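Long-range contacts in Red carotenoid protein (RCP) (Nostoc sp., PDB 5FCY), which binds a carotenoid within an all-helical domain akin to the N-terminal domain of the orange carotenoid protein and probably serves in cyanobacterial photoprotection: residues A[52-63]-A[96-105]; A[19-27]-A[72-81]. All blocks are in the same frame, centred on the assembly; numbering follows the deposited sequence.

Contact 1 (A[52-63]-A[96-105]); sequences SPAIAEGLFNQV and TTKLLFWYLL. With BCR (beta-carotene), chain B.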
loop_
_atom_site.group_PDB
_atom_site.type_symbol
_atom_site.label_atom_id
_atom_site.label_comp_id
_atom_site.label_asym_id
_atom_site.label_seq_id
_atom_site.Cartn_x
_atom_site.Cartn_y
_atom_site.Cartn_z
ATOM N N SER A 52 -2.313 -11.424 14.658
ATOM C CA SER A 52 -2.347 -10.854 13.314
ATOM C C SER A 52 -1.219 -9.836 13.088
ATOM O O SER A 52 -0.605 -9.827 12.022
ATOM C CB SER A 52 -3.708 -10.210 13.045
ATOM O OG SER A 52 -3.703 -9.511 11.814
ATOM N N PRO A 53 -0.944 -8.976 14.074
ATOM C CA PRO A 53 0.235 -8.102 13.945
ATOM C C PRO A 53 1.541 -8.871 13.890
ATOM O O PRO A 53 2.496 -8.410 13.252
ATOM C CB PRO A 53 0.155 -7.211 15.194
ATOM C CG PRO A 53 -1.260 -7.277 15.632
ATOM C CD PRO A 53 -1.730 -8.653 15.277
ATOM N N ALA A 54 1.618 -10.030 14.548
ATOM C CA ALA A 54 2.832 -10.836 14.488
ATOM C C ALA A 54 3.060 -11.366 13.081
ATOM O O ALA A 54 4.168 -11.274 12.541
ATOM C CB ALA A 54 2.746 -11.988 15.490
ATOM N N ILE A 55 2.015 -11.928 12.471
ATOM C CA ILE A 55 2.117 -12.373 11.085
ATOM C C ILE A 55 2.570 -11.221 10.197
ATOM O O ILE A 55 3.423 -11.392 9.317
ATOM C CB ILE A 55 0.774 -12.963 10.618
ATOM C CG1 ILE A 55 0.386 -14.150 11.507
ATOM C CG2 ILE A 55 0.859 -13.394 9.158
ATOM C CD1 ILE A 55 -0.953 -14.771 11.180
ATOM N N ALA A 56 2.019 -10.026 10.423
ATOM C CA ALA A 56 2.422 -8.861 9.643
ATOM C C ALA A 56 3.873 -8.493 9.922
ATOM O O ALA A 56 4.645 -8.222 8.994
ATOM C CB ALA A 56 1.499 -7.680 9.948
ATOM N N GLU A 57 4.264 -8.470 11.199
ATOM C CA GLU A 57 5.657 -8.201 11.540
ATOM C C GLU A 57 6.584 -9.247 10.938
ATOM O O GLU A 57 7.712 -8.926 10.545
ATOM C CB GLU A 57 5.829 -8.154 13.059
ATOM C CG GLU A 57 7.159 -7.562 13.521
ATOM C CD GLU A 57 7.206 -6.045 13.403
ATOM O OE1 GLU A 57 6.176 -5.389 13.678
ATOM O OE2 GLU A 57 8.272 -5.506 13.034
ATOM N N GLY A 58 6.133 -10.497 10.856
ATOM C CA GLY A 58 6.917 -11.544 10.235
ATOM C C GLY A 58 7.196 -11.248 8.778
ATOM O O GLY A 58 8.357 -11.132 8.370
ATOM N N LEU A 59 6.133 -11.116 7.982
ATOM C CA LEU A 59 6.300 -10.779 6.572
ATOM C C LEU A 59 7.090 -9.490 6.406
ATOM O O LEU A 59 7.864 -9.353 5.451
ATOM C CB LEU A 59 4.931 -10.660 5.895
ATOM C CG LEU A 59 4.910 -10.569 4.364
ATOM C CD1 LEU A 59 5.407 -11.860 3.728
ATOM C CD2 LEU A 59 3.511 -10.236 3.862
ATOM N N PHE A 60 6.920 -8.541 7.329
ATOM C CA PHE A 60 7.659 -7.285 7.258
ATOM C C PHE A 60 9.156 -7.513 7.430
ATOM O O PHE A 60 9.971 -6.834 6.796
ATOM C CB PHE A 60 7.132 -6.318 8.317
ATOM C CG PHE A 60 8.001 -5.114 8.527
ATOM C CD1 PHE A 60 8.046 -4.101 7.584
ATOM C CD2 PHE A 60 8.766 -4.990 9.674
ATOM C CE1 PHE A 60 8.844 -2.991 7.777
ATOM C CE2 PHE A 60 9.564 -3.884 9.873
ATOM C CZ PHE A 60 9.604 -2.883 8.923
ATOM N N ASN A 61 9.540 -8.462 8.286
ATOM C CA ASN A 61 10.959 -8.743 8.481
ATOM C C ASN A 61 11.586 -9.318 7.219
ATOM O O ASN A 61 12.693 -8.924 6.834
ATOM C CB ASN A 61 11.149 -9.697 9.660
ATOM C CG ASN A 61 10.973 -9.010 10.996
ATOM O OD1 ASN A 61 11.451 -7.893 11.202
ATOM N ND2 ASN A 61 10.279 -9.670 11.913
ATOM N N GLN A 62 10.894 -10.249 6.557
ATOM C CA GLN A 62 11.379 -10.761 5.281
ATOM C C GLN A 62 11.607 -9.644 4.271
ATOM O O GLN A 62 12.393 -9.820 3.334
ATOM C CB GLN A 62 10.390 -11.777 4.705
ATOM C CG GLN A 62 10.098 -12.956 5.610
ATOM C CD GLN A 62 9.304 -14.037 4.904
ATOM O OE1 GLN A 62 9.553 -14.342 3.738
ATOM N NE2 GLN A 62 8.336 -14.615 5.603
ATOM N N VAL A 63 10.939 -8.505 4.443
ATOM C CA VAL A 63 11.075 -7.394 3.504
ATOM C C VAL A 63 12.339 -6.597 3.793
ATOM O O VAL A 63 13.205 -6.438 2.925
ATOM C CB VAL A 63 9.822 -6.499 3.552
ATOM C CG1 VAL A 63 10.019 -5.230 2.722
ATOM C CG2 VAL A 63 8.623 -7.268 3.055
ATOM N N THR A 96 -7.106 -7.703 7.302
ATOM C CA THR A 96 -6.500 -6.952 8.399
ATOM C C THR A 96 -4.982 -7.079 8.378
ATOM O O THR A 96 -4.262 -6.075 8.430
ATOM C CB THR A 96 -7.052 -7.443 9.737
ATOM O OG1 THR A 96 -8.471 -7.259 9.764
ATOM C CG2 THR A 96 -6.422 -6.681 10.900
ATOM N N THR A 97 -4.476 -8.309 8.315
ATOM C CA THR A 97 -3.033 -8.508 8.297
ATOM C C THR A 97 -2.405 -7.795 7.105
ATOM O O THR A 97 -1.389 -7.105 7.243
ATOM C CB THR A 97 -2.713 -10.003 8.270
ATOM O OG1 THR A 97 -3.473 -10.671 9.283
ATOM C CG2 THR A 97 -1.229 -10.239 8.519
ATOM N N LYS A 98 -3.014 -7.937 5.924
ATOM C CA LYS A 98 -2.489 -7.279 4.732
ATOM C C LYS A 98 -2.345 -5.778 4.952
ATOM O O LYS A 98 -1.316 -5.189 4.601
ATOM C CB LYS A 98 -3.399 -7.562 3.539
ATOM C CG LYS A 98 -3.273 -8.969 2.982
ATOM C CD LYS A 98 -4.487 -9.337 2.155
ATOM C CE LYS A 98 -4.172 -10.448 1.173
ATOM N NZ LYS A 98 -5.395 -11.157 0.718
ATOM N N LEU A 99 -3.362 -5.145 5.541
ATOM C CA LEU A 99 -3.306 -3.705 5.772
ATOM C C LEU A 99 -2.285 -3.354 6.849
ATOM O O LEU A 99 -1.586 -2.340 6.742
ATOM C CB LEU A 99 -4.694 -3.190 6.146
ATOM C CG LEU A 99 -4.841 -1.696 6.437
ATOM C CD1 LEU A 99 -4.294 -0.855 5.299
ATOM C CD2 LEU A 99 -6.303 -1.375 6.677
ATOM N N LEU A 100 -2.186 -4.175 7.898
ATOM C CA LEU A 100 -1.157 -3.957 8.910
ATOM C C LEU A 100 0.234 -4.060 8.299
ATOM O O LEU A 100 1.127 -3.272 8.630
ATOM C CB LEU A 100 -1.314 -4.968 10.046
ATOM C CG LEU A 100 -2.611 -4.891 10.852
ATOM C CD1 LEU A 100 -2.759 -6.121 11.732
ATOM C CD2 LEU A 100 -2.646 -3.628 11.694
ATOM N N PHE A 101 0.437 -5.034 7.413
ATOM C CA PHE A 101 1.708 -5.151 6.707
ATOM C C PHE A 101 2.046 -3.862 5.971
ATOM O O PHE A 101 3.176 -3.365 6.047
ATOM C CB PHE A 101 1.652 -6.326 5.733
ATOM C CG PHE A 101 2.774 -6.339 4.736
ATOM C CD1 PHE A 101 4.046 -6.737 5.111
ATOM C CD2 PHE A 101 2.556 -5.961 3.422
ATOM C CE1 PHE A 101 5.081 -6.752 4.195
ATOM C CE2 PHE A 101 3.586 -5.975 2.502
ATOM C CZ PHE A 101 4.851 -6.371 2.889
ATOM N N TRP A 102 1.076 -3.302 5.247
ATOM C CA TRP A 102 1.330 -2.064 4.522
ATOM C C TRP A 102 1.590 -0.903 5.473
ATOM O O TRP A 102 2.301 0.041 5.112
ATOM C CB TRP A 102 0.161 -1.752 3.588
ATOM C CG TRP A 102 0.259 -2.472 2.285
ATOM C CD1 TRP A 102 -0.422 -3.590 1.912
ATOM C CD2 TRP A 102 1.103 -2.128 1.179
ATOM N NE1 TRP A 102 -0.060 -3.964 0.639
ATOM C CE2 TRP A 102 0.875 -3.082 0.168
ATOM C CE3 TRP A 102 2.026 -1.104 0.945
ATOM C CZ2 TRP A 102 1.537 -3.045 -1.055
ATOM C CZ3 TRP A 102 2.683 -1.067 -0.272
ATOM C CH2 TRP A 102 2.435 -2.031 -1.256
ATOM N N TYR A 103 1.034 -0.950 6.684
ATOM C CA TYR A 103 1.341 0.078 7.674
ATOM C C TYR A 103 2.790 -0.024 8.138
ATOM O O TYR A 103 3.512 0.979 8.178
ATOM C CB TYR A 103 0.395 -0.034 8.869
ATOM C CG TYR A 103 0.685 0.989 9.942
ATOM C CD1 TYR A 103 0.364 2.326 9.754
ATOM C CD2 TYR A 103 1.287 0.620 11.136
ATOM C CE1 TYR A 103 0.632 3.271 10.729
ATOM C CE2 TYR A 103 1.559 1.557 12.118
ATOM C CZ TYR A 103 1.229 2.881 11.909
ATOM O OH TYR A 103 1.494 3.821 12.881
ATOM N N LEU A 104 3.231 -1.232 8.501
ATOM C CA LEU A 104 4.607 -1.417 8.952
ATOM C C LEU A 104 5.609 -1.022 7.876
ATOM O O LEU A 104 6.730 -0.611 8.196
ATOM C CB LEU A 104 4.831 -2.868 9.372
ATOM C CG LEU A 104 3.910 -3.402 10.472
ATOM C CD1 LEU A 104 4.300 -4.821 10.832
ATOM C CD2 LEU A 104 3.940 -2.509 11.704
ATOM N N LEU A 105 5.235 -1.150 6.599
ATOM C CA LEU A 105 6.094 -0.652 5.531
ATOM C C LEU A 105 6.244 0.859 5.615
ATOM O O LEU A 105 7.348 1.390 5.459
ATOM C CB LEU A 105 5.532 -1.047 4.166
ATOM C CG LEU A 105 5.518 -2.527 3.789
ATOM C CD1 LEU A 105 4.902 -2.689 2.410
ATOM C CD2 LEU A 105 6.915 -3.127 3.824
HETATM C C1 BCR B . 10.034 4.977 -5.839
HETATM C C2 BCR B . 10.458 6.106 -6.775
HETATM C C3 BCR B . 9.423 6.454 -7.839
HETATM C C4 BCR B . 8.002 6.263 -7.325
HETATM C C5 BCR B . 7.995 6.231 -5.817
HETATM C C6 BCR B . 8.688 5.272 -5.204
HETATM C C7 BCR B . 8.245 4.514 -3.988
HETATM C C8 BCR B . 7.078 4.658 -3.324
HETATM C C9 BCR B . 6.749 3.835 -2.122
HETATM C C10 BCR B . 5.581 4.064 -1.468
HETATM C C11 BCR B . 5.119 3.329 -0.276
HETATM C C33 BCR B . 7.267 7.305 -5.082
HETATM C C31 BCR B . 11.139 4.812 -4.797
HETATM C C32 BCR B . 9.898 3.711 -6.668
HETATM C C34 BCR B . 7.737 2.786 -1.685
HETATM C C12 BCR B . 3.933 3.624 0.283
HETATM C C13 BCR B . 3.407 2.915 1.478
HETATM C C14 BCR B . 2.198 3.284 1.982
HETATM C C15 BCR B . 1.550 2.672 3.151
HETATM C C16 BCR B . 0.363 3.100 3.606
HETATM C C17 BCR B . -0.237 2.450 4.781
HETATM C C18 BCR B . -1.417 2.806 5.327
HETATM C C19 BCR B . -1.885 2.032 6.508
HETATM C C20 BCR B . -3.068 2.214 7.108
HETATM C C21 BCR B . -3.439 1.388 8.266
HETATM C C22 BCR B . -4.598 1.542 8.937
HETATM C C23 BCR B . -4.845 0.659 10.113
HETATM C C24 BCR B . -5.905 0.794 10.921
HETATM C C25 BCR B . -6.155 -0.069 12.112
HETATM C C26 BCR B . -5.317 -1.018 12.532
HETATM C C27 BCR B . -5.821 -2.440 12.619
HETATM C C28 BCR B . -7.328 -2.423 12.842
HETATM C C29 BCR B . -7.752 -1.207 13.658
HETATM C C30 BCR B . -7.413 0.099 12.939
HETATM C C35 BCR B . 4.241 1.808 2.060
HETATM C C36 BCR B . -2.196 3.947 4.733
HETATM C C37 BCR B . -5.552 2.607 8.477
HETATM C C38 BCR B . -3.926 -0.690 13.013
HETATM C C39 BCR B . -7.155 1.203 13.955
HETATM C C40 BCR B . -8.605 0.490 12.074
#

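Contact 2 (A[19-27]-A[72-81]); sequences QKLDVDEQL and LQLQRDLIRR. With BCR (beta-carotene), chain B.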
loop_
_atom_site.group_PDB
_atom_site.type_symbol
_atom_site.label_atom_id
_atom_site.label_comp_id
_atom_site.label_asym_id
_atom_site.label_seq_id
_atom_site.Cartn_x
_atom_site.Cartn_y
_atom_site.Cartn_z
ATOM N N GLN A 19 -6.754 1.768 -8.813
ATOM C CA GLN A 19 -6.167 0.661 -9.556
ATOM C C GLN A 19 -5.907 0.988 -11.021
ATOM O O GLN A 19 -5.319 0.160 -11.724
ATOM C CB GLN A 19 -7.078 -0.565 -9.459
ATOM C CG GLN A 19 -7.078 -1.222 -8.090
ATOM C CD GLN A 19 -8.295 -2.095 -7.859
ATOM O OE1 GLN A 19 -9.397 -1.773 -8.302
ATOM N NE2 GLN A 19 -8.102 -3.207 -7.161
ATOM N N LYS A 20 -6.329 2.158 -11.498
ATOM C CA LYS A 20 -6.064 2.572 -12.868
ATOM C C LYS A 20 -4.762 3.346 -13.010
ATOM O O LYS A 20 -4.306 3.558 -14.139
ATOM C CB LYS A 20 -7.217 3.436 -13.392
ATOM C CG LYS A 20 -8.517 2.680 -13.578
ATOM C CD LYS A 20 -9.701 3.633 -13.651
ATOM C CE LYS A 20 -11.028 2.887 -13.706
ATOM N NZ LYS A 20 -12.179 3.768 -13.341
ATOM N N LEU A 21 -4.161 3.769 -11.904
ATOM C CA LEU A 21 -2.929 4.536 -11.943
ATOM C C LEU A 21 -1.741 3.620 -12.225
ATOM O O LEU A 21 -1.828 2.393 -12.128
ATOM C CB LEU A 21 -2.720 5.271 -10.620
ATOM C CG LEU A 21 -3.926 6.025 -10.054
ATOM C CD1 LEU A 21 -3.571 6.656 -8.712
ATOM C CD2 LEU A 21 -4.418 7.083 -11.035
ATOM N N ASP A 22 -0.617 4.233 -12.587
ATOM C CA ASP A 22 0.631 3.494 -12.682
ATOM C C ASP A 22 1.026 2.963 -11.305
ATOM O O ASP A 22 0.637 3.502 -10.266
ATOM C CB ASP A 22 1.740 4.381 -13.252
ATOM C CG ASP A 22 1.486 4.786 -14.696
ATOM O OD1 ASP A 22 0.910 3.975 -15.453
ATOM O OD2 ASP A 22 1.864 5.916 -15.074
ATOM N N VAL A 23 1.809 1.881 -11.309
ATOM C CA VAL A 23 2.179 1.214 -10.060
ATOM C C VAL A 23 2.869 2.191 -9.117
ATOM O O VAL A 23 2.538 2.274 -7.928
ATOM C CB VAL A 23 3.064 -0.010 -10.349
ATOM C CG1 VAL A 23 3.542 -0.652 -9.052
ATOM C CG2 VAL A 23 2.295 -1.015 -11.175
ATOM N N ASP A 24 3.854 2.931 -9.626
ATOM C CA ASP A 24 4.544 3.907 -8.791
ATOM C C ASP A 24 3.604 5.024 -8.360
ATOM O O ASP A 24 3.683 5.504 -7.223
ATOM C CB ASP A 24 5.749 4.471 -9.538
ATOM C CG ASP A 24 6.933 3.523 -9.538
ATOM O OD1 ASP A 24 6.853 2.473 -8.866
ATOM O OD2 ASP A 24 7.948 3.836 -10.197
ATOM N N GLU A 25 2.708 5.449 -9.251
ATOM C CA GLU A 25 1.704 6.439 -8.879
ATOM C C GLU A 25 0.816 5.919 -7.756
ATOM O O GLU A 25 0.455 6.667 -6.839
ATOM C CB GLU A 25 0.863 6.809 -10.102
ATOM C CG GLU A 25 -0.047 8.007 -9.902
ATOM C CD GLU A 25 0.720 9.310 -9.804
ATOM O OE1 GLU A 25 1.964 9.277 -9.916
ATOM O OE2 GLU A 25 0.081 10.366 -9.617
ATOM N N GLN A 26 0.450 4.636 -7.813
ATOM C CA GLN A 26 -0.347 4.037 -6.748
ATOM C C GLN A 26 0.394 4.092 -5.420
ATOM O O GLN A 26 -0.173 4.476 -4.391
ATOM C CB GLN A 26 -0.696 2.589 -7.100
ATOM C CG GLN A 26 -1.691 2.433 -8.243
ATOM C CD GLN A 26 -2.176 1.001 -8.418
ATOM O OE1 GLN A 26 -2.629 0.365 -7.468
ATOM N NE2 GLN A 26 -2.080 0.491 -9.641
ATOM N N LEU A 27 1.669 3.699 -5.425
ATOM C CA LEU A 27 2.452 3.712 -4.196
ATOM C C LEU A 27 2.606 5.128 -3.659
ATOM O O LEU A 27 2.618 5.340 -2.441
ATOM C CB LEU A 27 3.819 3.075 -4.449
ATOM C CG LEU A 27 3.821 1.551 -4.562
ATOM C CD1 LEU A 27 5.061 1.062 -5.295
ATOM C CD2 LEU A 27 3.735 0.922 -3.179
ATOM N N LEU A 72 11.625 -2.390 -3.053
ATOM C CA LEU A 72 10.745 -1.695 -3.983
ATOM C C LEU A 72 10.037 -2.677 -4.905
ATOM O O LEU A 72 8.827 -2.567 -5.137
ATOM C CB LEU A 72 11.545 -0.687 -4.804
ATOM C CG LEU A 72 10.788 -0.135 -6.011
ATOM C CD1 LEU A 72 9.488 0.493 -5.544
ATOM C CD2 LEU A 72 11.633 0.860 -6.776
ATOM N N GLN A 73 10.780 -3.635 -5.457
ATOM C CA GLN A 73 10.201 -4.531 -6.449
ATOM C C GLN A 73 9.094 -5.389 -5.853
ATOM O O GLN A 73 8.138 -5.740 -6.554
ATOM C CB GLN A 73 11.290 -5.412 -7.062
ATOM C CG GLN A 73 10.846 -6.159 -8.306
ATOM C CD GLN A 73 10.316 -5.229 -9.381
ATOM O OE1 GLN A 73 10.915 -4.193 -9.672
ATOM N NE2 GLN A 73 9.176 -5.584 -9.964
ATOM N N LEU A 74 9.196 -5.733 -4.567
ATOM C CA LEU A 74 8.134 -6.504 -3.929
ATOM C C LEU A 74 6.827 -5.722 -3.918
ATOM O O LEU A 74 5.783 -6.232 -4.341
ATOM C CB LEU A 74 8.535 -6.883 -2.504
ATOM C CG LEU A 74 7.445 -7.611 -1.712
ATOM C CD1 LEU A 74 7.226 -9.015 -2.255
ATOM C CD2 LEU A 74 7.787 -7.644 -0.240
ATOM N N GLN A 75 6.863 -4.485 -3.420
ATOM C CA GLN A 75 5.645 -3.686 -3.341
ATOM C C GLN A 75 5.013 -3.520 -4.717
ATOM O O GLN A 75 3.792 -3.630 -4.866
ATOM C CB GLN A 75 5.953 -2.326 -2.716
ATOM C CG GLN A 75 6.565 -2.420 -1.332
ATOM C CD GLN A 75 6.902 -1.062 -0.750
ATOM O OE1 GLN A 75 6.018 -0.243 -0.494
ATOM N NE2 GLN A 75 8.191 -0.813 -0.543
ATOM N N ARG A 76 5.832 -3.259 -5.737
ATOM C CA ARG A 76 5.336 -3.259 -7.110
ATOM C C ARG A 76 4.737 -4.611 -7.471
ATOM O O ARG A 76 3.635 -4.690 -8.026
ATOM C CB ARG A 76 6.468 -2.911 -8.075
ATOM C CG ARG A 76 7.100 -1.554 -7.851
ATOM C CD ARG A 76 8.363 -1.413 -8.681
ATOM N NE ARG A 76 8.674 -0.021 -8.991
ATOM C CZ ARG A 76 9.707 0.362 -9.734
ATOM N NH1 ARG A 76 10.532 -0.541 -10.244
ATOM N NH2 ARG A 76 9.917 1.648 -9.968
ATOM N N ASP A 77 5.462 -5.693 -7.169
ATOM C CA ASP A 77 4.985 -7.031 -7.498
ATOM C C ASP A 77 3.681 -7.362 -6.780
ATOM O O ASP A 77 2.871 -8.137 -7.297
ATOM C CB ASP A 77 6.057 -8.064 -7.151
ATOM C CG ASP A 77 7.225 -8.047 -8.124
ATOM O OD1 ASP A 77 7.046 -7.596 -9.276
ATOM O OD2 ASP A 77 8.326 -8.492 -7.738
ATOM N N LEU A 78 3.458 -6.791 -5.593
ATOM C CA LEU A 78 2.194 -7.021 -4.901
ATOM C C LEU A 78 1.047 -6.318 -5.614
ATOM O O LEU A 78 -0.060 -6.863 -5.708
ATOM C CB LEU A 78 2.287 -6.550 -3.449
ATOM C CG LEU A 78 3.290 -7.264 -2.539
ATOM C CD1 LEU A 78 3.164 -6.742 -1.118
ATOM C CD2 LEU A 78 3.115 -8.773 -2.575
ATOM N N ILE A 79 1.289 -5.110 -6.127
ATOM C CA ILE A 79 0.243 -4.389 -6.843
ATOM C C ILE A 79 -0.006 -5.025 -8.204
ATOM O O ILE A 79 -1.136 -5.012 -8.706
ATOM C CB ILE A 79 0.614 -2.898 -6.963
ATOM C CG1 ILE A 79 0.652 -2.257 -5.570
ATOM C CG2 ILE A 79 -0.376 -2.162 -7.875
ATOM C CD1 ILE A 79 1.013 -0.783 -5.554
ATOM N N ARG A 80 1.029 -5.593 -8.820
ATOM C CA ARG A 80 0.903 -6.236 -10.122
ATOM C C ARG A 80 0.416 -7.679 -10.033
ATOM O O ARG A 80 0.265 -8.325 -11.075
ATOM C CB ARG A 80 2.248 -6.211 -10.851
ATOM C CG ARG A 80 2.885 -4.840 -10.996
ATOM C CD ARG A 80 4.382 -4.980 -11.256
ATOM N NE ARG A 80 5.047 -3.693 -11.429
ATOM C CZ ARG A 80 6.303 -3.548 -11.843
ATOM N NH1 ARG A 80 7.042 -4.612 -12.131
ATOM N NH2 ARG A 80 6.826 -2.337 -11.974
ATOM N N ARG A 81 0.173 -8.201 -8.830
ATOM C CA ARG A 81 -0.268 -9.584 -8.650
ATOM C C ARG A 81 0.760 -10.585 -9.182
ATOM O O ARG A 81 0.403 -11.666 -9.657
ATOM C CB ARG A 81 -1.632 -9.825 -9.312
ATOM C CG ARG A 81 -2.839 -9.611 -8.411
ATOM C CD ARG A 81 -3.205 -8.146 -8.256
ATOM N NE ARG A 81 -4.648 -7.969 -8.112
ATOM C CZ ARG A 81 -5.242 -6.808 -7.852
ATOM N NH1 ARG A 81 -4.520 -5.704 -7.694
ATOM N NH2 ARG A 81 -6.564 -6.751 -7.748
HETATM C C1 BCR B . 10.034 4.977 -5.839
HETATM C C2 BCR B . 10.458 6.106 -6.775
HETATM C C3 BCR B . 9.423 6.454 -7.839
HETATM C C4 BCR B . 8.002 6.263 -7.325
HETATM C C5 BCR B . 7.995 6.231 -5.817
HETATM C C6 BCR B . 8.688 5.272 -5.204
HETATM C C7 BCR B . 8.245 4.514 -3.988
HETATM C C8 BCR B . 7.078 4.658 -3.324
HETATM C C9 BCR B . 6.749 3.835 -2.122
HETATM C C10 BCR B . 5.581 4.064 -1.468
HETATM C C11 BCR B . 5.119 3.329 -0.276
HETATM C C33 BCR B . 7.267 7.305 -5.082
HETATM C C31 BCR B . 11.139 4.812 -4.797
HETATM C C32 BCR B . 9.898 3.711 -6.668
HETATM C C34 BCR B . 7.737 2.786 -1.685
HETATM C C12 BCR B . 3.933 3.624 0.283
HETATM C C13 BCR B . 3.407 2.915 1.478
HETATM C C14 BCR B . 2.198 3.284 1.982
HETATM C C15 BCR B . 1.550 2.672 3.151
HETATM C C16 BCR B . 0.363 3.100 3.606
HETATM C C17 BCR B . -0.237 2.450 4.781
HETATM C C18 BCR B . -1.417 2.806 5.327
HETATM C C19 BCR B . -1.885 2.032 6.508
HETATM C C20 BCR B . -3.068 2.214 7.108
HETATM C C21 BCR B . -3.439 1.388 8.266
HETATM C C22 BCR B . -4.598 1.542 8.937
HETATM C C23 BCR B . -4.845 0.659 10.113
HETATM C C24 BCR B . -5.905 0.794 10.921
HETATM C C25 BCR B . -6.155 -0.069 12.112
HETATM C C26 BCR B . -5.317 -1.018 12.532
HETATM C C27 BCR B . -5.821 -2.440 12.619
HETATM C C28 BCR B . -7.328 -2.423 12.842
HETATM C C29 BCR B . -7.752 -1.207 13.658
HETATM C C30 BCR B . -7.413 0.099 12.939
HETATM C C35 BCR B . 4.241 1.808 2.060
HETATM C C36 BCR B . -2.196 3.947 4.733
HETATM C C37 BCR B . -5.552 2.607 8.477
HETATM C C38 BCR B . -3.926 -0.690 13.013
HETATM C C39 BCR B . -7.155 1.203 13.955
HETATM C C40 BCR B . -8.605 0.490 12.074
HETATM O O HOH W 1 -5.533 -3.743 -5.820
#

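Contact 1 (A[52-63]-A[96-105])
One wall of the carotenoid pocket meets its outer cover where Ala-56 and Phe-101 interlock, as knobs into holes, between helices 53-63 and 96-105. The axes come within 8.5 Å and cross at -49°, and each helix seats a side chain among four residues of the other. Ala-56 CB drops among Thr-97, Leu-100, Phe-101 and Leu-104, lying 3.9 Å from Leu-100 CB. In return the Phe-101 ring enters between Ala-56, Leu-59, Phe-60 and Val-63. A chi1 of 166° sets Phe-101 CG opposite its own nitrogen, and the ring reaches helix 53-63, where Leu-59 CD2 makes a CH-pi contact over one face, 3.9 Å from the centroid. Leu-105 CG of its own helix covers the opposite face, and Val-63 CG2 meets the edge in plane, 3.8 Å from Phe-101 CE1. Phe-60 reverses the roles: Leu-104 CB lies over its face, 4.2 Å from the centroid, while Leu-105 CD2 stands at its edge. At the N-terminal end the packing turns polar, and the hydroxyls Ser-52 OG and Thr-97 OG1 share a hydrogen bond of 2.8 Å. Leu-100 serves both sides, its CD1 near Ser-52 and its CD2 3.5 Å from beta-carotene C38. Such reciprocal knobs-into-holes packing, with one helix lining the pigment and the other backing it, fits the all-helical carotenoid-binding fold of the orange carotenoid protein's N-terminal domain.

Contact 2 (A[19-27]-A[72-81])
Val-23, Leu-27 and Ile-79 form the tight part of this nearly perpendicular crossing, in which helices 23-27 and 72-79 run at 102° to each other. Val-23 CG1, anti to the backbone N (chi1 176°), rests against the backbone of the second helix, 3.7 Å from Arg-76 CA. Ile-79 CD1 reaches Leu-27 CG at 3.8 Å, and its CG2 lies against the amide end of Gln-26. That amide is fixed at both ends: NE2 donates to Leu-21 O from above the carbonyl plane, and OE1 is hydrogen-bonded to Tyr-149 OH.

Beside this apolar patch, Arg-76 grips the carboxylate of Asp-24 side-on. Arg-76 NE reaches Asp-24 OD1 at 3.1 Å and Arg-76 NH2 reaches Asp-24 OD2 at 3.0 Å, each oxygen using its syn lone pair, with the two planes 27° apart. Leu-72 CD2 covers the centre of one guanidinium face, and Asp-24 CB lies 3.6 Å from beta-carotene C4, which places the ion pair against the pigment's end ring. A methionine in place of Arg-76 would probably leave the Asp-24 carboxylate without its charged mate and free to turn beside that ring.

The solvent side is looser. Gln-19 NE2 and Arg-81 NH1 both donate to one water, at 2.9 Å each, while Arg-81 itself leaves the helix in a Schellman motif. On the inner side, Leu-27 and Gln-75 pack on Trp-102 of helix 95-110, and Leu-78 reaches helix 85-91 through Ser-87 and Tyr-90.

The centres of contacts 1 and 2 lie about 17 Å apart in one small helical domain, and both contacts touch the same beta-carotene. Along the chain their segments alternate: helix 23-35 comes first, then 53-64, 68-79 and 95-110, so the two pairings interleave. They also adjoin directly, since Val-63 of contact 1 meets Leu-74 of contact 2, and Phe-101 packs on Leu-78. Contact 1 reaches one end ring of the pigment and contact 2 the other, and both also line part of the polyene, with the Trp-102 ring edge on methyl C35 between them, consistent with one continuous carotenoid-binding domain.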